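Local coordinates for enoyl-CoA hydratase/isomerase family protein (Pseudomonas syringae pv. tomato, PDB 3OT6) that probably acts on acyl-CoA thioesters as a hydratase or isomerase of the crotonase superfamily, its exact reaction and substrate being unsettled, at residues A[8-13]-A[45-50]; A[62-67]-A[77-82]; A[98-103]-A[184-189]; A[89-94]-A[211-216]; A[130-133]-A[138-141]. One frame throughout, in Å; residues are numbered along the deposited sequence.

Contact 1 (A[8-13]-A[45-50]); sequences VSYHLD and EKDRAI
A Schellman motif closes helix 31-46, and just where the chain leaves the helix the carboxylate of D47 receives the phenol of Y10 from strand 8-13. The hydroxyl is the donor: Y10 OH lies 2.7 Å from D47 OD2. The two side chains reach for one another from opposite directions; CG of Y10 is trans to its own N (chi1 -177°), which sends the ring out toward the helix end. D47 OD2 sits at the edge of the tyrosine ring, near its plane. The carboxylate is turned 49° against that ring. It is met on its anti side, by a donor 22° out of its plane. A second bond to the same oxygen comes from the amide of Q43, so two donors hold one carboxylate oxygen, which should limit its rotation. Tyrosine suits this place because its ring can pack on A17 and L19 of the neighbouring strand while its hydroxyl still reaches the end of the helix.

Strand 8-13 is an outermost strand of the six-stranded sheet of the crotonase fold, and the chain turns at the helix end to enter strand 50-54 of that same sheet. R48 makes the turn with a positive phi, and R48 N binds E45 O at 3.0 Å.

L12, two residues beyond Y10 and on the same side of the strand, brings its two methyls to different partners. L12 CD2 lies against the acid, 3.4 Å from D47 OD2, whereas L12 CD1 rests 3.9 Å from A49 CB. A49, with a single methyl, lets that leucine branch lie close and also touches A17.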
# COMPACT_ATOMS: atom_id res chain seq x y z
N VAL A 8 -10.29 8.97 -3.92
CA VAL A 8 -9.15 9.26 -3.12
C VAL A 8 -9.20 10.79 -2.91
O VAL A 8 -8.88 11.54 -3.85
CB VAL A 8 -7.82 8.78 -3.84
CG1 VAL A 8 -6.61 9.25 -3.12
CG2 VAL A 8 -7.80 7.21 -4.07
N SER A 9 -9.66 11.26 -1.75
CA SER A 9 -9.68 12.71 -1.50
C SER A 9 -8.25 13.24 -1.22
O SER A 9 -7.40 12.53 -0.63
CB SER A 9 -10.59 13.06 -0.35
OG SER A 9 -10.02 12.52 0.83
N TYR A 10 -7.95 14.47 -1.64
CA TYR A 10 -6.64 15.03 -1.36
C TYR A 10 -6.75 16.23 -0.43
O TYR A 10 -7.33 17.23 -0.76
CB TYR A 10 -5.99 15.44 -2.67
CG TYR A 10 -4.59 16.00 -2.56
CD1 TYR A 10 -3.48 15.17 -2.73
CD2 TYR A 10 -4.37 17.36 -2.35
CE1 TYR A 10 -2.18 15.67 -2.64
CE2 TYR A 10 -3.08 17.87 -2.27
CZ TYR A 10 -2.00 17.02 -2.40
OH TYR A 10 -0.73 17.51 -2.33
N HIS A 11 -6.14 16.19 0.72
CA HIS A 11 -6.10 17.43 1.46
C HIS A 11 -4.68 17.77 1.92
O HIS A 11 -4.04 16.97 2.53
CB HIS A 11 -7.16 17.43 2.60
CG HIS A 11 -6.65 17.97 3.90
ND1 HIS A 11 -6.88 19.28 4.31
CD2 HIS A 11 -5.91 17.39 4.90
CE1 HIS A 11 -6.31 19.47 5.49
NE2 HIS A 11 -5.71 18.34 5.87
N LEU A 12 -4.20 18.98 1.63
CA LEU A 12 -2.85 19.45 2.08
C LEU A 12 -2.92 20.38 3.33
O LEU A 12 -3.67 21.35 3.38
CB LEU A 12 -2.13 20.09 0.91
CG LEU A 12 -0.82 20.86 1.14
CD1 LEU A 12 0.29 19.92 1.51
CD2 LEU A 12 -0.46 21.76 -0.09
N ASP A 13 -2.19 20.06 4.37
CA ASP A 13 -2.20 20.88 5.53
C ASP A 13 -0.82 20.79 6.11
O ASP A 13 -0.38 19.70 6.42
CB ASP A 13 -3.21 20.40 6.56
CG ASP A 13 -3.53 21.50 7.62
OD1 ASP A 13 -4.25 22.50 7.26
OD2 ASP A 13 -3.03 21.42 8.78
N GLU A 45 3.33 15.42 -5.39
CA GLU A 45 4.68 15.69 -5.85
C GLU A 45 4.78 17.17 -6.05
O GLU A 45 5.78 17.78 -5.70
CB GLU A 45 4.99 15.02 -7.19
CG GLU A 45 5.17 13.53 -7.16
CD GLU A 45 5.74 12.95 -8.47
OE1 GLU A 45 6.77 13.45 -8.95
OE2 GLU A 45 5.17 11.97 -9.00
N LYS A 46 3.74 17.75 -6.64
CA LYS A 46 3.79 19.14 -6.99
C LYS A 46 3.81 20.02 -5.69
O LYS A 46 4.54 21.03 -5.65
CB LYS A 46 2.75 19.47 -8.07
CG LYS A 46 2.35 20.96 -8.20
CD LYS A 46 1.27 21.17 -9.35
CE LYS A 46 0.74 22.69 -9.45
NZ LYS A 46 0.18 23.27 -8.12
N ASP A 47 3.16 19.56 -4.62
CA ASP A 47 3.22 20.26 -3.31
C ASP A 47 4.37 19.82 -2.44
O ASP A 47 4.46 20.23 -1.29
CB ASP A 47 1.93 20.09 -2.49
CG ASP A 47 0.71 20.63 -3.21
OD1 ASP A 47 0.84 21.62 -3.97
OD2 ASP A 47 -0.39 20.07 -3.02
N ARG A 48 5.27 19.00 -2.98
CA ARG A 48 6.44 18.50 -2.23
C ARG A 48 6.10 17.99 -0.85
O ARG A 48 6.89 18.18 0.07
CB ARG A 48 7.54 19.54 -2.10
CG ARG A 48 7.73 20.40 -3.34
CD ARG A 48 8.99 21.24 -3.14
NE ARG A 48 10.01 20.69 -4.01
CZ ARG A 48 11.12 20.10 -3.60
NH1 ARG A 48 11.46 20.01 -2.31
NH2 ARG A 48 11.90 19.59 -4.53
N ALA A 49 4.97 17.30 -0.72
CA ALA A 49 4.46 17.03 0.61
C ALA A 49 4.87 15.65 1.16
O ALA A 49 5.01 14.69 0.40
CB ALA A 49 2.91 17.18 0.59
N ILE A 50 5.04 15.55 2.47
CA ILE A 50 4.97 14.27 3.10
C ILE A 50 3.55 13.66 2.88
O ILE A 50 2.53 14.35 3.10
CB ILE A 50 5.34 14.38 4.57
CG1 ILE A 50 6.83 14.71 4.64
CG2 ILE A 50 5.12 13.00 5.25
CD1 ILE A 50 7.30 15.23 5.99

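Contact 2 (A[62-67]-A[77-82]); sequences GGYDLK and INLVAQ
L79 meets Y64 first, its branch point coming in obliquely, beside CD1 and CE1 of the ring: L79 CG is 3.8 Å from Y64 CD1. The leucine runs antiparallel to the tyrosine, each passing the other's flank. The leucine's CG is anti to its backbone N (chi1 178°), which carries both methyls out from helix 73-91 toward the loop. L79 CD2 passes on to the backbone of the next residue, coming 3.9 Å from D65 O, and L79 also packs on P31, I34 and M69. A branched aliphatic residue suits a place where one side chain touches a ring, a loop and two other helices. The carbonyl joins in, L79 O lying 3.8 Å from Y64 CE1.

V80 takes the far half of the ring. It stands perpendicular to the tyrosine and sets V80 CG2 3.8 Å from Y64 CE2, while V80 CA is 3.9 Å from Y64 CZ. The segment 62-67 is the turn that leads into helix 66-71, with D65 at the N-cap position. In crotonase relatives the corresponding turn supplies one backbone N-H of the oxyanion hole, and by sequence similarity Y64 probably occupies that position here. G63 has a positive phi of 113° at which a CB would press against the preceding carbonyl oxygen, a strain that glycine, lacking CB, avoids. The hydroxyl of Y64 ends 3.4 Å from V80 O, a carbonyl already hydrogen-bonded by the side chain of S84. Beyond the tyrosine, V80 packs on M69, H140 and M231.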
# COMPACT_ATOMS: atom_id res chain seq x y z
N GLY A 62 -9.70 -3.90 1.37
CA GLY A 62 -9.89 -5.35 1.36
C GLY A 62 -9.27 -5.92 0.10
O GLY A 62 -9.37 -7.11 -0.15
N GLY A 63 -8.63 -5.08 -0.72
CA GLY A 63 -7.91 -5.58 -1.89
C GLY A 63 -8.54 -5.17 -3.21
O GLY A 63 -9.44 -4.33 -3.21
N TYR A 64 -8.09 -5.81 -4.30
CA TYR A 64 -8.53 -5.50 -5.64
C TYR A 64 -10.01 -5.75 -5.74
O TYR A 64 -10.55 -6.64 -5.04
CB TYR A 64 -7.83 -6.40 -6.64
CG TYR A 64 -6.42 -5.99 -7.03
CD1 TYR A 64 -6.18 -4.74 -7.57
CD2 TYR A 64 -5.34 -6.88 -6.90
CE1 TYR A 64 -4.90 -4.34 -7.96
CE2 TYR A 64 -4.05 -6.50 -7.28
CZ TYR A 64 -3.86 -5.21 -7.84
OH TYR A 64 -2.60 -4.76 -8.21
N ASP A 65 -10.67 -4.92 -6.56
CA ASP A 65 -12.09 -5.09 -6.88
C ASP A 65 -12.30 -6.44 -7.58
O ASP A 65 -11.81 -6.65 -8.71
CB ASP A 65 -12.53 -3.99 -7.84
CG ASP A 65 -14.05 -3.89 -7.95
OD1 ASP A 65 -14.77 -4.90 -7.81
OD2 ASP A 65 -14.55 -2.78 -8.18
N LEU A 66 -13.01 -7.35 -6.92
CA LEU A 66 -13.22 -8.74 -7.38
C LEU A 66 -14.12 -8.78 -8.61
O LEU A 66 -13.92 -9.57 -9.53
CB LEU A 66 -13.88 -9.53 -6.26
CG LEU A 66 -13.11 -10.61 -5.48
CD1 LEU A 66 -13.41 -11.96 -6.19
CD2 LEU A 66 -11.55 -10.36 -5.25
N LYS A 67 -15.10 -7.90 -8.60
CA LYS A 67 -15.96 -7.71 -9.73
C LYS A 67 -15.15 -7.44 -11.01
O LYS A 67 -15.28 -8.18 -11.97
CB LYS A 67 -16.98 -6.62 -9.39
CG LYS A 67 -18.17 -6.50 -10.34
CD LYS A 67 -17.88 -5.51 -11.51
CE LYS A 67 -19.10 -5.38 -12.47
NZ LYS A 67 -20.42 -5.44 -11.72
N ILE A 77 -5.77 -8.66 -15.88
CA ILE A 77 -4.38 -8.45 -16.20
C ILE A 77 -4.02 -6.95 -16.14
O ILE A 77 -2.92 -6.60 -15.64
CB ILE A 77 -4.04 -9.03 -17.55
CG1 ILE A 77 -3.94 -10.56 -17.45
CG2 ILE A 77 -2.73 -8.41 -18.13
CD1 ILE A 77 -3.77 -11.26 -18.83
N ASN A 78 -4.94 -6.10 -16.58
CA ASN A 78 -4.66 -4.71 -16.68
C ASN A 78 -4.80 -4.11 -15.29
O ASN A 78 -4.03 -3.20 -14.89
CB ASN A 78 -5.57 -4.00 -17.71
CG ASN A 78 -5.61 -2.48 -17.48
OD1 ASN A 78 -6.55 -1.93 -16.80
ND2 ASN A 78 -4.53 -1.77 -17.95
N LEU A 79 -5.74 -4.64 -14.51
CA LEU A 79 -5.93 -4.17 -13.17
C LEU A 79 -4.68 -4.47 -12.31
O LEU A 79 -4.20 -3.59 -11.58
CB LEU A 79 -7.23 -4.71 -12.52
CG LEU A 79 -7.52 -4.30 -11.05
CD1 LEU A 79 -7.64 -2.80 -10.84
CD2 LEU A 79 -8.79 -4.95 -10.47
N VAL A 80 -4.15 -5.68 -12.40
CA VAL A 80 -3.05 -6.02 -11.52
C VAL A 80 -1.83 -5.28 -12.00
O VAL A 80 -1.03 -4.84 -11.18
CB VAL A 80 -2.81 -7.53 -11.46
CG1 VAL A 80 -1.32 -7.89 -10.92
CG2 VAL A 80 -3.96 -8.17 -10.73
N ALA A 81 -1.67 -5.14 -13.31
CA ALA A 81 -0.50 -4.36 -13.82
C ALA A 81 -0.52 -2.90 -13.32
O ALA A 81 0.55 -2.32 -12.95
CB ALA A 81 -0.38 -4.42 -15.37
N GLN A 82 -1.71 -2.31 -13.23
CA GLN A 82 -1.83 -0.90 -12.83
C GLN A 82 -1.54 -0.82 -11.36
O GLN A 82 -0.91 0.10 -10.87
CB GLN A 82 -3.23 -0.39 -13.04
CG GLN A 82 -3.75 -0.07 -14.40
CD GLN A 82 -5.31 0.34 -14.21
OE1 GLN A 82 -6.21 -0.54 -14.35
NE2 GLN A 82 -5.62 1.65 -13.82

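Contact 3 (A[98-103]-A[184-189]); sequences IVACPG and EELQGA
L186 points straight from its helix at the chain running A100, C101, P102, and divides its two methyls between the ends of that run. One branch meets the alanine, with L186 CD1 3.9 Å from A100 CB. The other lies against the proline: L186 CD2 is 3.7 Å from P102 CA and 3.8 Å from P102 CB. Between these footholds the peptide itself is touched, since C101 O is 3.9 Å from L186 CD2. CG is anti to the backbone N (chi1 -179°), which extends the leucine away from the helix so that the fork lies lengthwise along the chain.

The run it lies against is a transition characteristic of the crotonase spiral. Strand 97-100 belongs to the six-stranded sheet, strand 103-106 to the four-stranded one, and C101 and P102 carry the chain from one sheet to the other. The first turn of helix 186-197 packs on this passage through L186.

A100 suits its place because a lone methyl lets the helix come close, the nearest CA atoms of the two segments, A100 and L186, being 7.0 Å apart. P102 has no N-H to offer a neighbouring strand, which fits a residue between two sheets, and its ring also touches L60 and T54. C101 points its CB away from the helix; its side chain packs on L60 and L113, while the hydroxyl of T54 bonds the carbonyl of A100.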
# COMPACT_ATOMS: atom_id res chain seq x y z
N ILE A 98 3.67 7.72 4.22
CA ILE A 98 3.16 7.09 5.43
C ILE A 98 1.86 6.42 5.06
O ILE A 98 1.02 6.99 4.34
CB ILE A 98 2.92 8.12 6.54
CG1 ILE A 98 4.18 8.92 6.81
CG2 ILE A 98 2.49 7.45 7.84
CD1 ILE A 98 3.97 10.14 7.85
N VAL A 99 1.71 5.18 5.48
CA VAL A 99 0.40 4.54 5.34
C VAL A 99 -0.12 4.40 6.75
O VAL A 99 0.58 3.83 7.64
CB VAL A 99 0.46 3.16 4.60
CG1 VAL A 99 -0.95 2.49 4.60
CG2 VAL A 99 0.95 3.38 3.19
N ALA A 100 -1.30 4.97 6.94
CA ALA A 100 -1.95 4.99 8.23
C ALA A 100 -3.15 4.06 8.11
O ALA A 100 -4.20 4.46 7.53
CB ALA A 100 -2.42 6.40 8.56
N CYS A 101 -3.04 2.85 8.65
CA CYS A 101 -4.04 1.86 8.36
C CYS A 101 -5.12 1.87 9.44
O CYS A 101 -4.81 1.57 10.59
CB CYS A 101 -3.38 0.49 8.18
SG CYS A 101 -4.54 -0.86 8.34
N PRO A 102 -6.38 2.25 9.10
CA PRO A 102 -7.38 2.40 10.19
C PRO A 102 -8.12 1.11 10.64
O PRO A 102 -9.04 1.19 11.44
CB PRO A 102 -8.34 3.50 9.67
CG PRO A 102 -8.08 3.66 8.22
CD PRO A 102 -6.95 2.70 7.81
N GLY A 103 -7.69 -0.06 10.17
CA GLY A 103 -8.32 -1.30 10.58
C GLY A 103 -7.74 -2.48 9.83
O GLY A 103 -6.55 -2.86 10.05
N GLU A 184 -8.02 5.92 18.05
CA GLU A 184 -8.12 7.38 18.28
C GLU A 184 -6.77 8.06 18.07
O GLU A 184 -6.70 9.15 17.53
CB GLU A 184 -8.72 7.72 19.67
CG GLU A 184 -10.14 7.12 19.87
CD GLU A 184 -10.09 5.63 20.29
OE1 GLU A 184 -9.07 5.19 20.92
OE2 GLU A 184 -11.07 4.90 19.98
N GLU A 185 -5.69 7.41 18.48
CA GLU A 185 -4.35 7.95 18.26
C GLU A 185 -3.86 7.99 16.80
O GLU A 185 -2.91 8.67 16.51
CB GLU A 185 -3.35 7.21 19.13
CG GLU A 185 -3.66 7.30 20.60
CD GLU A 185 -2.95 6.21 21.40
OE1 GLU A 185 -2.76 5.07 20.87
OE2 GLU A 185 -2.59 6.51 22.57
N LEU A 186 -4.55 7.32 15.88
CA LEU A 186 -4.03 7.13 14.53
C LEU A 186 -3.63 8.42 13.78
O LEU A 186 -2.50 8.54 13.29
CB LEU A 186 -4.95 6.26 13.69
CG LEU A 186 -4.44 6.02 12.27
CD1 LEU A 186 -3.11 5.24 12.26
CD2 LEU A 186 -5.47 5.29 11.48
N GLN A 187 -4.55 9.37 13.65
CA GLN A 187 -4.25 10.59 12.92
C GLN A 187 -3.05 11.31 13.59
O GLN A 187 -2.11 11.74 12.92
CB GLN A 187 -5.48 11.48 12.90
CG GLN A 187 -5.38 12.74 11.99
CD GLN A 187 -6.41 13.82 12.41
OE1 GLN A 187 -7.48 13.97 11.77
NE2 GLN A 187 -6.10 14.55 13.50
N GLY A 188 -3.07 11.36 14.93
CA GLY A 188 -2.06 12.05 15.69
C GLY A 188 -0.73 11.36 15.58
O GLY A 188 0.32 12.03 15.53
N ALA A 189 -0.72 10.03 15.57
CA ALA A 189 0.56 9.32 15.47
C ALA A 189 1.20 9.55 14.07
O ALA A 189 2.44 9.79 13.96
CB ALA A 189 0.38 7.85 15.79

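Contact 4 (A[89-94]-A[211-216]); sequences RMLSHP and KVRKGL
L91 and R213 form the tight part of this contact, where a carbonyl and a methyl of one residue grip two aspects of the same guanidinium. R213 NH1 donates to L91 O at 2.8 Å, with an N-H...O angle of 147°. The acceptor lies in the guanidinium plane, but the donor is tilted 25° from the carbonyl plane. Over one face of the group sits L91 CD2, 3.5 Å from R213 CZ and above the centre. The arginine runs extended from CG to NE and lies crosswise to the leucine, long enough to span the gap between the helices. Its NH2 forms a salt bridge with D117; bond, methyl and acid together should restrict the rotation of the group.

The looser part is a single apolar touch, L91 CD1 to L216 CD2 at 3.9 Å. R213 and L216 are both partly exposed, whereas L91 is buried and also packs on L146, R150 and L220.

L91 lies in the last turn of helix 73-91, where carbonyls tend to run short of helical partners. Here a side chain from the long, kinked C-terminal helix 202-230 of the crotonase fold supplies one.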
# COMPACT_ATOMS: atom_id res chain seq x y z
N ARG A 89 5.37 2.92 -8.00
CA ARG A 89 5.49 4.36 -8.03
C ARG A 89 5.60 4.83 -6.61
O ARG A 89 6.39 5.69 -6.32
CB ARG A 89 4.30 5.02 -8.73
CG ARG A 89 4.27 6.50 -8.52
CD ARG A 89 3.03 7.14 -9.09
NE ARG A 89 3.21 8.58 -9.05
CZ ARG A 89 2.34 9.45 -9.49
NH1 ARG A 89 1.20 9.05 -10.02
NH2 ARG A 89 2.63 10.72 -9.42
N MSE A 90 4.85 4.20 -5.70
CA MSE A 90 4.90 4.61 -4.31
C MSE A 90 6.26 4.39 -3.71
O MSE A 90 6.72 5.17 -2.89
CB MSE A 90 3.85 3.87 -3.47
CG MSE A 90 2.45 4.33 -3.73
SE MSE A 90 1.05 3.19 -2.94
CE MSE A 90 1.29 3.49 -1.01
N LEU A 91 6.91 3.31 -4.10
CA LEU A 91 8.23 2.99 -3.54
C LEU A 91 9.29 3.87 -4.17
O LEU A 91 10.43 3.95 -3.69
CB LEU A 91 8.56 1.53 -3.78
CG LEU A 91 7.77 0.55 -2.90
CD1 LEU A 91 7.79 -0.82 -3.56
CD2 LEU A 91 8.45 0.51 -1.58
N SER A 92 8.94 4.54 -5.26
CA SER A 92 9.94 5.44 -5.85
C SER A 92 9.50 6.91 -5.69
O SER A 92 10.14 7.79 -6.22
CB SER A 92 10.31 5.07 -7.27
OG SER A 92 9.19 4.97 -8.03
N HIS A 93 8.52 7.16 -4.82
CA HIS A 93 8.02 8.48 -4.66
C HIS A 93 9.09 9.44 -4.09
O HIS A 93 9.76 9.12 -3.11
CB HIS A 93 6.78 8.43 -3.75
CG HIS A 93 5.98 9.69 -3.76
ND1 HIS A 93 5.31 10.13 -4.90
CD2 HIS A 93 5.77 10.63 -2.80
CE1 HIS A 93 4.68 11.26 -4.62
NE2 HIS A 93 4.95 11.59 -3.36
N PRO A 94 9.16 10.66 -4.61
CA PRO A 94 10.26 11.54 -4.18
C PRO A 94 10.19 12.08 -2.74
O PRO A 94 11.20 12.57 -2.23
CB PRO A 94 10.29 12.64 -5.24
CG PRO A 94 8.94 12.64 -5.89
CD PRO A 94 8.38 11.20 -5.72
N LYS A 211 18.39 4.69 -4.78
CA LYS A 211 19.65 3.94 -4.79
C LYS A 211 19.42 2.65 -4.00
O LYS A 211 19.73 1.55 -4.46
CB LYS A 211 20.80 4.76 -4.16
CG LYS A 211 22.21 4.48 -4.54
CD LYS A 211 23.14 5.60 -3.94
CE LYS A 211 24.66 5.31 -4.07
NZ LYS A 211 25.64 6.34 -3.39
N VAL A 212 18.84 2.77 -2.81
CA VAL A 212 18.63 1.59 -2.00
C VAL A 212 17.73 0.63 -2.74
O VAL A 212 18.00 -0.58 -2.74
CB VAL A 212 18.04 1.98 -0.65
CG1 VAL A 212 17.32 0.81 0.02
CG2 VAL A 212 19.13 2.61 0.23
N ARG A 213 16.68 1.16 -3.37
CA ARG A 213 15.56 0.39 -3.86
C ARG A 213 15.69 -0.07 -5.29
O ARG A 213 14.80 -0.74 -5.79
CB ARG A 213 14.26 1.16 -3.67
CG ARG A 213 13.75 1.10 -2.21
CD ARG A 213 12.34 1.62 -2.09
NE ARG A 213 11.86 1.62 -0.72
CZ ARG A 213 11.03 2.53 -0.22
NH1 ARG A 213 10.60 3.52 -0.96
NH2 ARG A 213 10.65 2.47 1.02
N LYS A 214 16.83 0.22 -5.92
CA LYS A 214 17.03 -0.06 -7.34
C LYS A 214 16.74 -1.49 -7.69
O LYS A 214 15.96 -1.72 -8.60
CB LYS A 214 18.44 0.31 -7.83
CG LYS A 214 18.63 -0.12 -9.29
CD LYS A 214 19.96 0.36 -9.94
CE LYS A 214 20.16 -0.26 -11.38
NZ LYS A 214 18.88 -0.08 -12.17
N GLY A 215 17.36 -2.44 -6.99
CA GLY A 215 17.06 -3.87 -7.10
C GLY A 215 15.56 -4.16 -7.05
O GLY A 215 15.02 -4.86 -7.94
N LEU A 216 14.85 -3.57 -6.07
CA LEU A 216 13.47 -3.87 -5.87
C LEU A 216 12.71 -3.29 -7.05
O LEU A 216 11.82 -3.98 -7.62
CB LEU A 216 12.99 -3.32 -4.54
CG LEU A 216 11.47 -3.30 -4.22
CD1 LEU A 216 10.86 -4.72 -4.18
CD2 LEU A 216 11.18 -2.58 -2.91

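Contact 5 (A[130-133]-A[138-141]); sequences LNEV and TMHH
The carboxylate of E132 has the tail of M139 laid over one face. Both SE and CE lie on that same side of its plane, displaced toward the E132 methylene, so that M139 CE is 3.6 Å from E132 CD. The methylene is touched more closely still: E132 CG is 3.3 Å from M139 CE and 3.4 Å from M139 SE. E132 OE1 lies 3.9 Å from M139 SE and E132 OE2 3.9 Å from M139 CE.

Bends at chi2 (73°) and chi3 (81°) curl the M139 side chain back toward 130-133. The terminal methyl thereby also reaches the leucine, with M139 CE 3.9 Å from L130 CB. Methionine, here modelled as selenomethionine, suits the place because it is long, unbranched and flexible, and can fit both an aliphatic neighbour and an acid; F111 packs on all three residues.

Both segments belong to the loop between strand 128-129 and helix 141-150. In crotonase hydratases a catalytic glutamate comes from the equivalent loop, and sequence similarity suggests that E132 occupies its position, although its role here is not established. A diol probably from the crystallisation liquor lies about 4 Å from the E132 side chain. Packing on the aliphatic part and one face, without a polar bond across the contact, is consistent with M139 giving the acid an apolar flank on that face.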
# COMPACT_ATOMS: atom_id res chain seq x y z
N LEU A 130 -2.43 -11.41 3.54
CA LEU A 130 -2.48 -11.70 2.15
C LEU A 130 -3.28 -12.99 1.98
O LEU A 130 -2.77 -14.11 2.17
CB LEU A 130 -1.04 -11.88 1.62
CG LEU A 130 -0.15 -10.64 1.74
CD1 LEU A 130 1.27 -10.94 1.22
CD2 LEU A 130 -0.77 -9.40 1.03
N ASN A 131 -4.56 -12.86 1.62
CA ASN A 131 -5.38 -14.04 1.72
C ASN A 131 -5.52 -14.75 0.41
O ASN A 131 -6.32 -15.66 0.28
CB ASN A 131 -6.74 -13.72 2.34
CG ASN A 131 -7.58 -12.83 1.46
OD1 ASN A 131 -7.10 -12.19 0.53
ND2 ASN A 131 -8.83 -12.79 1.75
N GLU A 132 -4.73 -14.34 -0.58
CA GLU A 132 -5.02 -14.79 -1.91
C GLU A 132 -4.97 -16.31 -2.06
O GLU A 132 -5.75 -16.89 -2.84
CB GLU A 132 -4.30 -14.00 -3.07
CG GLU A 132 -3.10 -13.16 -2.83
CD GLU A 132 -3.31 -11.83 -2.06
OE1 GLU A 132 -3.25 -10.74 -2.65
OE2 GLU A 132 -3.48 -11.87 -0.83
N VAL A 133 -4.07 -16.95 -1.31
CA VAL A 133 -3.89 -18.40 -1.42
C VAL A 133 -5.11 -19.08 -0.80
O VAL A 133 -5.48 -20.20 -1.17
CB VAL A 133 -2.55 -18.92 -0.84
CG1 VAL A 133 -2.65 -20.43 -0.38
CG2 VAL A 133 -1.50 -18.79 -1.87
N THR A 138 -3.09 -18.04 -7.12
CA THR A 138 -1.66 -18.11 -7.08
C THR A 138 -1.12 -16.69 -7.09
O THR A 138 -1.50 -15.88 -7.96
CB THR A 138 -1.18 -18.82 -8.28
OG1 THR A 138 -1.77 -20.12 -8.28
CG2 THR A 138 0.38 -18.93 -8.29
N MSE A 139 -0.26 -16.38 -6.13
CA MSE A 139 0.28 -15.05 -5.97
C MSE A 139 1.11 -14.69 -7.22
O MSE A 139 1.84 -15.55 -7.77
CB MSE A 139 1.12 -14.95 -4.70
CG MSE A 139 1.62 -13.49 -4.33
SE MSE A 139 0.08 -12.53 -3.72
CE MSE A 139 0.04 -13.19 -1.86
N HIS A 140 0.94 -13.44 -7.66
CA HIS A 140 1.70 -12.88 -8.75
C HIS A 140 3.12 -12.51 -8.32
O HIS A 140 3.39 -12.28 -7.14
CB HIS A 140 0.94 -11.67 -9.34
CG HIS A 140 0.61 -10.58 -8.36
ND1 HIS A 140 0.10 -10.81 -7.10
CD2 HIS A 140 0.67 -9.23 -8.48
CE1 HIS A 140 -0.15 -9.66 -6.50
NE2 HIS A 140 0.20 -8.69 -7.31
N HIS A 141 4.04 -12.46 -9.27
CA HIS A 141 5.40 -12.05 -8.98
C HIS A 141 5.52 -10.71 -8.23
O HIS A 141 6.21 -10.63 -7.23
CB HIS A 141 6.27 -12.08 -10.23
CG HIS A 141 6.62 -13.45 -10.68
ND1 HIS A 141 7.44 -14.30 -9.95
CD2 HIS A 141 6.26 -14.15 -11.79
CE1 HIS A 141 7.59 -15.44 -10.61
NE2 HIS A 141 6.89 -15.37 -11.72

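In the fold
Contacts 2 and 5 are neighbours, their centres 12 Å apart, touching where V80 CG1 meets H140 CD2 at 3.4 Å. Bound diols lie about 4 Å from the side chains of V80 and E132 and may mark a pocket between helix 73-91 and the 130-141 loop, as in relatives that bind acyl-CoA near the equivalent loops, although another lies about 4 Å from the Y10 side chain of contact 1. That contact stands far away, its centre 31 Å from that of contact 5. It joins contact 4 through the salt bridge of E45 OE2 with R89 NH2, 2.9 Å apart, and contact 3 through I50 and I98 of the same sheet. Contacts 2 and 4 share helix 73-91.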